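Local coordinates for protein CpuTA1 (Curtobacterium pusillum, PDB 5K3W) that belongs to the class IV aminotransferase family, forms a two-chain assembly and carries pyridoxal-5'-phosphate in a pocket of its fold, at residues A[95-100]-A[132-137]. Sequence-based numbering, arbitrary orientation.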
loop_
_atom_site.group_PDB
_atom_site.type_symbol
_atom_site.label_atom_id
_atom_site.label_comp_id
_atom_site.label_asym_id
_atom_site.label_seq_id
_atom_site.Cartn_x
_atom_site.Cartn_y
_atom_site.Cartn_z
ATOM N N GLU A 95 17.874 11.458 -16.398
ATOM C CA GLU A 95 18.587 12.697 -16.130
ATOM C C GLU A 95 18.464 13.083 -14.665
ATOM O O GLU A 95 19.442 13.535 -14.052
ATOM C CB GLU A 95 18.059 13.806 -17.047
ATOM C CG GLU A 95 18.650 13.763 -18.464
ATOM C CD GLU A 95 20.061 14.364 -18.539
ATOM O OE1 GLU A 95 20.207 15.557 -18.209
ATOM O OE2 GLU A 95 21.026 13.651 -18.905
ATOM N N ALA A 96 17.275 12.888 -14.080
ATOM C CA ALA A 96 17.062 13.261 -12.687
ATOM C C ALA A 96 17.960 12.456 -11.758
ATOM O O ALA A 96 18.536 13.008 -10.817
ATOM C CB ALA A 96 15.594 13.080 -12.295
ATOM N N VAL A 97 18.099 11.151 -12.005
ATOM C CA VAL A 97 18.911 10.319 -11.120
ATOM C C VAL A 97 20.383 10.709 -11.213
ATOM O O VAL A 97 21.082 10.803 -10.194
ATOM C CB VAL A 97 18.694 8.830 -11.448
ATOM C CG1 VAL A 97 19.733 7.978 -10.756
ATOM C CG2 VAL A 97 17.273 8.389 -11.071
ATOM N N LEU A 98 20.878 10.948 -12.434
ATOM C CA LEU A 98 22.287 11.289 -12.608
ATOM C C LEU A 98 22.604 12.664 -12.029
ATOM O O LEU A 98 23.651 12.851 -11.403
ATOM C CB LEU A 98 22.659 11.218 -14.085
ATOM C CG LEU A 98 22.551 9.805 -14.657
ATOM C CD1 LEU A 98 22.938 9.753 -16.122
ATOM C CD2 LEU A 98 23.416 8.873 -13.832
ATOM N N ALA A 99 21.715 13.636 -12.223
ATOM C CA ALA A 99 21.903 14.937 -11.592
ATOM C C ALA A 99 21.917 14.811 -10.072
ATOM O O ALA A 99 22.711 15.475 -9.384
ATOM C CB ALA A 99 20.805 15.896 -12.042
ATOM N N GLY A 100 21.047 13.952 -9.534
ATOM C CA GLY A 100 21.023 13.740 -8.100
ATOM C C GLY A 100 22.312 13.122 -7.590
ATOM O O GLY A 100 22.861 13.552 -6.574
ATOM N N GLY A 132 6.212 13.168 -8.765
ATOM C CA GLY A 132 7.461 12.436 -8.904
ATOM C C GLY A 132 8.573 13.064 -8.093
ATOM O O GLY A 132 8.645 14.286 -7.944
ATOM N N TRP A 133 9.451 12.211 -7.565
ATOM C CA TRP A 133 10.592 12.637 -6.778
ATOM C C TRP A 133 11.738 11.658 -6.971
ATOM O O TRP A 133 11.532 10.473 -7.238
ATOM C CB TRP A 133 10.257 12.712 -5.287
ATOM C CG TRP A 133 9.260 13.741 -4.922
ATOM C CD1 TRP A 133 9.502 15.058 -4.684
ATOM C CD2 TRP A 133 7.859 13.540 -4.714
ATOM N NE1 TRP A 133 8.331 15.703 -4.355
ATOM C CE2 TRP A 133 7.304 14.794 -4.365
ATOM C CE3 TRP A 133 7.015 12.428 -4.798
ATOM C CZ2 TRP A 133 5.939 14.970 -4.092
ATOM C CZ3 TRP A 133 5.652 12.604 -4.531
ATOM C CH2 TRP A 133 5.133 13.869 -4.181
ATOM N N VAL A 134 12.950 12.164 -6.799
ATOM C CA VAL A 134 14.149 11.347 -6.691
ATOM C C VAL A 134 14.929 11.871 -5.504
ATOM O O VAL A 134 15.141 13.083 -5.394
ATOM C CB VAL A 134 15.028 11.416 -7.962
ATOM C CG1 VAL A 134 16.275 10.527 -7.803
ATOM C CG2 VAL A 134 14.250 11.029 -9.192
ATOM N N PHE A 135 15.381 10.979 -4.631
ATOM C CA PHE A 135 16.386 11.407 -3.669
ATOM C C PHE A 135 17.551 10.428 -3.626
ATOM O O PHE A 135 17.409 9.236 -3.911
ATOM C CB PHE A 135 15.795 11.635 -2.260
ATOM C CG PHE A 135 15.195 10.417 -1.612
ATOM C CD1 PHE A 135 15.971 9.589 -0.812
ATOM C CD2 PHE A 135 13.845 10.139 -1.749
ATOM C CE1 PHE A 135 15.411 8.485 -0.175
ATOM C CE2 PHE A 135 13.283 9.039 -1.128
ATOM C CZ PHE A 135 14.067 8.208 -0.340
ATOM N N VAL A 136 18.716 10.966 -3.300
ATOM C CA VAL A 136 19.963 10.221 -3.196
ATOM C C VAL A 136 20.488 10.364 -1.771
ATOM O O VAL A 136 20.402 11.440 -1.175
ATOM C CB VAL A 136 21.004 10.742 -4.214
ATOM C CG1 VAL A 136 22.329 10.032 -4.032
ATOM C CG2 VAL A 136 20.476 10.587 -5.655
ATOM N N ASP A 137 21.034 9.288 -1.224
ATOM C CA ASP A 137 21.525 9.363 0.142
ATOM C C ASP A 137 22.391 8.144 0.410
ATOM O O ASP A 137 22.407 7.181 -0.365
ATOM C CB ASP A 137 20.378 9.449 1.147
ATOM C CG ASP A 137 20.844 9.846 2.539
ATOM O OD1 ASP A 137 22.010 10.277 2.676
ATOM O OD2 ASP A 137 20.035 9.754 3.493
#
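V134 holds its CG1 anti to the backbone N (chi1 -180°) and its CG2 anti to the carbonyl carbon, and this spreads the two methyls across the face of the helix, one for V97 and one for A96. CG1 of V134 meets CG2 of V97 at 4.0 Å; the two valine side chains cross at about a right angle, and this pair of methyls makes their closest approach. On its other branch, CG2 of V134 lies 4.0 Å from the CB of A96, one residue back along the helix. Two positions on, V136 repeats the same torsion (chi1 176°) and points its CG2 at bare backbone, with V136 CG2 3.7 Å from G100 C. With no side chain on G100, helix and strand draw close there: the CA atoms of G100 and V136 are 6.1 Å apart, against 6.6 Å for V97 and V134. No hydrogen bond crosses between the segments, and all five touching residues are buried. The axis of 95-100 runs within 29° of that of 132-137 and comes within 8.2 Å of it, so alternate strand residues serve successive turns. W133 and F135 point from the opposite face of the strand, where they reach I44 and T45 of the second subunit. This helix-on-sheet contact probably belongs to the smaller, N-terminal domain of the fold-type IV architecture. Helix 90-108 packs against one face of the antiparallel sheet: strand 131-138 runs between strands 5-9 and 114-121, V97 also rests on L118 of the latter, A96 touches F32 of strand 32-35, and W93 and Y104 of the same helix extend the packing onto V134 and V136.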